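Local coordinates for Lmo2445 protein (Listeria monocytogenes EGD-e, PDB 5HZL) that is of unknown function but is a secreted, calcium-binding internalin-like protein built on leucine-rich repeats, at residues A[149-163]-A[174-188]. Numbering follows the deposited sequence.
With CA (calcium ion), chain D; CA (calcium ion), chain E.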
loop_
_atom_site.group_PDB
_atom_site.type_symbol
_atom_site.label_atom_id
_atom_site.label_comp_id
_atom_site.label_asym_id
_atom_site.label_seq_id
_atom_site.Cartn_x
_atom_site.Cartn_y
_atom_site.Cartn_z
ATOM N N SER A 149 -10.339 -4.390 8.817
ATOM C CA SER A 149 -10.369 -4.109 7.382
ATOM C C SER A 149 -9.244 -3.186 6.933
ATOM O O SER A 149 -9.002 -2.147 7.532
ATOM C CB SER A 149 -11.709 -3.509 6.971
ATOM O OG SER A 149 -11.901 -2.278 7.601
ATOM N N ILE A 150 -8.592 -3.608 5.851
ATOM C CA ILE A 150 -7.479 -2.931 5.206
ATOM C C ILE A 150 -7.805 -2.654 3.750
ATOM O O ILE A 150 -8.183 -3.556 3.002
ATOM C CB ILE A 150 -6.235 -3.836 5.218
ATOM C CG1 ILE A 150 -5.757 -4.040 6.664
ATOM C CG2 ILE A 150 -5.116 -3.252 4.355
ATOM C CD1 ILE A 150 -4.618 -5.030 6.798
ATOM N N ASN A 151 -7.637 -1.405 3.344
ATOM C CA ASN A 151 -7.868 -1.030 1.967
ATOM C C ASN A 151 -6.574 -0.443 1.413
ATOM O O ASN A 151 -6.098 0.573 1.926
ATOM C CB ASN A 151 -9.022 -0.045 1.889
ATOM C CG ASN A 151 -9.367 0.369 0.472
ATOM O OD1 ASN A 151 -8.783 -0.072 -0.505
ATOM N ND2 ASN A 151 -10.329 1.235 0.368
HETATM N N MSE A 152 -6.013 -1.108 0.395
HETATM C CA MSE A 152 -4.787 -0.661 -0.283
HETATM C C MSE A 152 -5.006 -0.746 -1.780
HETATM O O MSE A 152 -4.121 -1.122 -2.555
HETATM C CB MSE A 152 -3.564 -1.421 0.224
HETATM C CG MSE A 152 -3.017 -0.754 1.480
HETATM SE SE MSE A 152 -1.350 -1.616 2.099
HETATM C CE MSE A 152 -1.987 -3.471 2.280
ATOM N N GLU A 153 -6.202 -0.356 -2.201
ATOM C CA GLU A 153 -6.541 -0.356 -3.610
ATOM C C GLU A 153 -5.754 0.702 -4.335
ATOM O O GLU A 153 -5.675 1.830 -3.873
ATOM C CB GLU A 153 -8.027 -0.032 -3.811
ATOM C CG GLU A 153 -8.495 -0.007 -5.272
ATOM C CD GLU A 153 -9.976 0.268 -5.420
ATOM O OE1 GLU A 153 -10.584 0.759 -4.474
ATOM O OE2 GLU A 153 -10.559 0.016 -6.482
ATOM N N ASN A 154 -5.165 0.328 -5.463
ATOM C CA ASN A 154 -4.440 1.262 -6.307
ATOM C C ASN A 154 -3.408 2.105 -5.532
ATOM O O ASN A 154 -3.307 3.302 -5.725
ATOM C CB ASN A 154 -5.507 2.138 -6.983
ATOM C CG ASN A 154 -4.960 3.032 -8.073
ATOM O OD1 ASN A 154 -3.878 2.794 -8.621
ATOM N ND2 ASN A 154 -5.733 4.076 -8.408
ATOM N N ALA A 155 -2.640 1.455 -4.666
ATOM C CA ALA A 155 -1.642 2.116 -3.816
ATOM C C ALA A 155 -0.176 1.911 -4.225
ATOM O O ALA A 155 0.722 2.116 -3.404
ATOM C CB ALA A 155 -1.839 1.628 -2.376
ATOM N N GLY A 156 0.071 1.492 -5.462
ATOM C CA GLY A 156 1.442 1.253 -5.932
ATOM C C GLY A 156 2.211 0.076 -5.330
ATOM O O GLY A 156 3.439 0.012 -5.492
ATOM N N LEU A 157 1.523 -0.854 -4.647
ATOM C CA LEU A 157 2.224 -2.009 -4.038
ATOM C C LEU A 157 2.894 -2.780 -5.148
ATOM O O LEU A 157 2.249 -3.155 -6.120
ATOM C CB LEU A 157 1.285 -2.903 -3.260
ATOM C CG LEU A 157 0.649 -2.293 -2.013
ATOM C CD1 LEU A 157 -0.526 -3.149 -1.552
ATOM C CD2 LEU A 157 1.675 -2.138 -0.906
ATOM N N SER A 158 4.187 -3.018 -4.988
ATOM C CA SER A 158 4.958 -3.639 -6.030
ATOM C C SER A 158 5.858 -4.769 -5.604
ATOM O O SER A 158 6.248 -4.882 -4.435
ATOM C CB SER A 158 5.863 -2.552 -6.620
ATOM O OG SER A 158 5.125 -1.394 -6.986
ATOM N N GLY A 159 6.200 -5.587 -6.596
ATOM C CA GLY A 159 7.104 -6.701 -6.412
ATOM C C GLY A 159 6.477 -7.956 -5.874
ATOM O O GLY A 159 5.280 -8.188 -6.023
ATOM N N TYR A 160 7.323 -8.762 -5.250
ATOM C CA TYR A 160 6.936 -10.025 -4.675
ATOM C C TYR A 160 6.531 -9.910 -3.206
ATOM O O TYR A 160 7.145 -9.165 -2.457
ATOM C CB TYR A 160 8.140 -10.989 -4.783
ATOM C CG TYR A 160 7.903 -12.374 -4.211
ATOM C CD1 TYR A 160 7.383 -13.398 -5.003
ATOM C CD2 TYR A 160 8.196 -12.658 -2.886
ATOM C CE1 TYR A 160 7.152 -14.663 -4.486
ATOM C CE2 TYR A 160 7.973 -13.920 -2.360
ATOM C CZ TYR A 160 7.451 -14.915 -3.162
ATOM O OH TYR A 160 7.239 -16.154 -2.628
ATOM N N ILE A 161 5.494 -10.650 -2.813
ATOM C CA ILE A 161 5.069 -10.715 -1.410
ATOM C C ILE A 161 4.902 -12.178 -1.023
ATOM O O ILE A 161 4.415 -12.991 -1.811
ATOM C CB ILE A 161 3.821 -9.891 -1.065
ATOM C CG1 ILE A 161 2.570 -10.371 -1.789
ATOM C CG2 ILE A 161 4.080 -8.429 -1.390
ATOM C CD1 ILE A 161 1.359 -9.571 -1.364
ATOM N N ALA A 162 5.312 -12.487 0.200
ATOM C CA ALA A 162 5.276 -13.839 0.714
ATOM C C ALA A 162 3.873 -14.429 0.832
ATOM O O ALA A 162 2.896 -13.710 1.016
ATOM C CB ALA A 162 5.993 -13.893 2.055
ATOM N N GLU A 163 3.799 -15.751 0.699
ATOM C CA GLU A 163 2.546 -16.475 0.824
ATOM C C GLU A 163 1.969 -16.288 2.225
ATOM O O GLU A 163 0.761 -16.171 2.372
ATOM C CB GLU A 163 2.714 -17.990 0.519
ATOM C CG GLU A 163 3.078 -18.333 -0.931
ATOM C CD GLU A 163 3.101 -19.845 -1.248
ATOM O OE1 GLU A 163 3.237 -20.208 -2.444
ATOM O OE2 GLU A 163 2.973 -20.696 -0.332
ATOM N N SER A 174 -11.697 -7.976 5.857
ATOM C CA SER A 174 -11.749 -7.330 4.544
ATOM C C SER A 174 -10.352 -6.866 4.133
ATOM O O SER A 174 -9.702 -6.133 4.869
ATOM C CB SER A 174 -12.730 -6.160 4.557
ATOM O OG SER A 174 -12.859 -5.597 3.261
ATOM N N LEU A 175 -9.905 -7.299 2.956
ATOM C CA LEU A 175 -8.579 -6.953 2.441
ATOM C C LEU A 175 -8.707 -6.594 0.964
ATOM O O LEU A 175 -8.853 -7.477 0.127
ATOM C CB LEU A 175 -7.621 -8.139 2.644
ATOM C CG LEU A 175 -6.182 -8.012 2.149
ATOM C CD1 LEU A 175 -5.485 -6.877 2.872
ATOM C CD2 LEU A 175 -5.439 -9.321 2.353
ATOM N N ILE A 176 -8.640 -5.302 0.652
ATOM C CA ILE A 176 -8.786 -4.814 -0.719
ATOM C C ILE A 176 -7.401 -4.497 -1.286
ATOM O O ILE A 176 -6.712 -3.615 -0.769
ATOM C CB ILE A 176 -9.662 -3.535 -0.775
ATOM C CG1 ILE A 176 -10.874 -3.600 0.188
ATOM C CG2 ILE A 176 -10.066 -3.219 -2.213
ATOM C CD1 ILE A 176 -11.843 -4.736 -0.028
ATOM N N LEU A 177 -7.008 -5.210 -2.344
ATOM C CA LEU A 177 -5.693 -5.037 -2.983
ATOM C C LEU A 177 -5.704 -4.928 -4.512
ATOM O O LEU A 177 -4.653 -5.098 -5.135
ATOM C CB LEU A 177 -4.802 -6.222 -2.604
ATOM C CG LEU A 177 -4.406 -6.393 -1.146
ATOM C CD1 LEU A 177 -3.705 -7.724 -0.941
ATOM C CD2 LEU A 177 -3.505 -5.252 -0.727
ATOM N N ASN A 178 -6.855 -4.659 -5.126
ATOM C CA ASN A 178 -6.870 -4.529 -6.586
ATOM C C ASN A 178 -6.073 -3.323 -7.080
ATOM O O ASN A 178 -5.759 -2.434 -6.309
ATOM C CB ASN A 178 -8.297 -4.488 -7.168
ATOM C CG ASN A 178 -9.177 -3.415 -6.542
ATOM O OD1 ASN A 178 -9.350 -3.379 -5.329
ATOM N ND2 ASN A 178 -9.787 -2.578 -7.369
ATOM N N GLU A 179 -5.730 -3.343 -8.364
ATOM C CA GLU A 179 -5.021 -2.260 -9.067
ATOM C C GLU A 179 -3.614 -1.906 -8.581
ATOM O O GLU A 179 -3.170 -0.763 -8.687
ATOM C CB GLU A 179 -5.933 -1.031 -9.136
ATOM C CG GLU A 179 -7.240 -1.333 -9.860
ATOM C CD GLU A 179 -8.247 -0.212 -9.749
ATOM O OE1 GLU A 179 -7.833 0.965 -9.633
ATOM O OE2 GLU A 179 -9.466 -0.498 -9.781
ATOM N N ASN A 180 -2.912 -2.909 -8.073
ATOM C CA ASN A 180 -1.545 -2.749 -7.597
ATOM C C ASN A 180 -0.573 -3.322 -8.638
ATOM O O ASN A 180 -0.989 -3.579 -9.760
ATOM C CB ASN A 180 -1.417 -3.369 -6.211
ATOM C CG ASN A 180 -2.068 -2.516 -5.138
ATOM O OD1 ASN A 180 -1.736 -1.353 -4.999
ATOM N ND2 ASN A 180 -2.953 -3.102 -4.346
ATOM N N HIS A 181 0.703 -3.502 -8.286
ATOM C CA HIS A 181 1.716 -3.994 -9.226
ATOM C C HIS A 181 2.468 -5.190 -8.678
ATOM O O HIS A 181 3.689 -5.316 -8.844
ATOM C CB HIS A 181 2.724 -2.872 -9.550
ATOM C CG HIS A 181 2.087 -1.575 -9.935
ATOM N ND1 HIS A 181 1.291 -1.437 -11.052
ATOM C CD2 HIS A 181 2.155 -0.348 -9.369
ATOM C CE1 HIS A 181 0.875 -0.189 -11.142
ATOM N NE2 HIS A 181 1.386 0.493 -10.133
ATOM N N LEU A 182 1.727 -6.070 -8.028
ATOM C CA LEU A 182 2.286 -7.278 -7.428
ATOM C C LEU A 182 2.463 -8.403 -8.461
ATOM O O LEU A 182 1.648 -8.542 -9.368
ATOM C CB LEU A 182 1.363 -7.736 -6.298
ATOM C CG LEU A 182 1.241 -6.742 -5.140
ATOM C CD1 LEU A 182 0.123 -7.129 -4.185
ATOM C CD2 LEU A 182 2.590 -6.632 -4.441
ATOM N N ILE A 183 3.533 -9.192 -8.306
ATOM C CA ILE A 183 3.833 -10.311 -9.207
ATOM C C ILE A 183 3.636 -11.638 -8.493
ATOM O O ILE A 183 4.027 -12.695 -8.982
ATOM C CB ILE A 183 5.292 -10.248 -9.720
ATOM C CG1 ILE A 183 6.312 -10.512 -8.593
ATOM C CG2 ILE A 183 5.538 -8.902 -10.380
ATOM C CD1 ILE A 183 7.737 -10.657 -9.058
ATOM N N SER A 184 2.996 -11.566 -7.343
ATOM C CA SER A 184 2.803 -12.707 -6.498
ATOM C C SER A 184 1.492 -12.539 -5.749
ATOM O O SER A 184 0.956 -11.431 -5.684
ATOM C CB SER A 184 3.984 -12.702 -5.533
ATOM O OG SER A 184 3.870 -13.667 -4.512
ATOM N N ILE A 185 0.993 -13.633 -5.181
ATOM C CA ILE A 185 -0.244 -13.620 -4.436
ATOM C C ILE A 185 -0.016 -13.984 -2.962
ATOM O O ILE A 185 0.751 -14.913 -2.667
ATOM C CB ILE A 185 -1.243 -14.655 -5.019
ATOM C CG1 ILE A 185 -1.519 -14.371 -6.500
ATOM C CG2 ILE A 185 -2.566 -14.678 -4.237
ATOM C CD1 ILE A 185 -2.505 -15.334 -7.147
ATOM N N PRO A 186 -0.669 -13.249 -2.029
ATOM C CA PRO A 186 -0.595 -13.622 -0.614
ATOM C C PRO A 186 -1.577 -14.796 -0.437
ATOM O O PRO A 186 -2.709 -14.610 -0.007
ATOM C CB PRO A 186 -1.062 -12.363 0.110
ATOM C CG PRO A 186 -1.934 -11.666 -0.863
ATOM C CD PRO A 186 -1.414 -11.993 -2.225
ATOM N N GLU A 187 -1.126 -15.994 -0.793
ATOM C CA GLU A 187 -1.972 -17.188 -0.741
ATOM C C GLU A 187 -2.623 -17.559 0.577
ATOM O O GLU A 187 -3.831 -17.764 0.618
ATOM C CB GLU A 187 -1.225 -18.418 -1.259
ATOM C CG GLU A 187 -0.932 -18.367 -2.741
ATOM C CD GLU A 187 -0.404 -19.680 -3.272
ATOM O OE1 GLU A 187 -0.614 -19.930 -4.476
ATOM O OE2 GLU A 187 0.192 -20.472 -2.495
ATOM N N ASP A 188 -1.829 -17.663 1.637
ATOM C CA ASP A 188 -2.365 -18.071 2.937
ATOM C C ASP A 188 -3.640 -17.351 3.359
ATOM O O ASP A 188 -4.646 -18.005 3.651
ATOM C CB ASP A 188 -1.326 -17.928 4.060
ATOM C CG ASP A 188 -0.151 -18.887 3.926
ATOM O OD1 ASP A 188 0.082 -19.460 2.845
ATOM O OD2 ASP A 188 0.552 -19.059 4.941
HETATM CA CA CA D . 1.899 -22.236 -3.219
HETATM CA CA CA E . -13.101 0.563 -5.640
HETATM O O HOH W 1 -1.371 1.120 -7.911
#
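S149 and S174 open strands 149-151 and 174-176, side by side and parallel in two consecutive leucine-rich-repeat turns: I150 N gives a nearly straight bond to S174 O (171°), and I176 N returns one to I150 O. On the face of S149, the OD1 of N151 touches I176 CB at 3.6 Å and also takes E153 N in an Asx turn. M152, a selenomethionine bent at its end (chi3 -56°), brings CE inward to L177 CD2 at 3.8 Å. The carboxylate of E153 grips a calcium ion with both oxygens, and N178 ND2 reaches its OE2 at 2.8 Å from above the carboxylate plane. Past E153, the turn of M152 to A155 is met from the other segment by N180, the asparagine characteristic of these repeats, its ND2 bonding M152 O at 2.9 Å in the amide plane while OD1 accepts A155 N at 3.0 Å, which fixes the amide's rotation. L157 O takes H181 N, and L157 CD1 meets L177 CD2. I161 packs CG2 on L182, and its carbonyl receives S184 OG at 2.8 Å. E163 OE1 and E187 OE2 share a second calcium. Strand 126-128 flanks strand 149-151 across from 174-176; helix 223-227 touches Y160, E163, I185 and E187, and strand 203-212 meets N180 and I183.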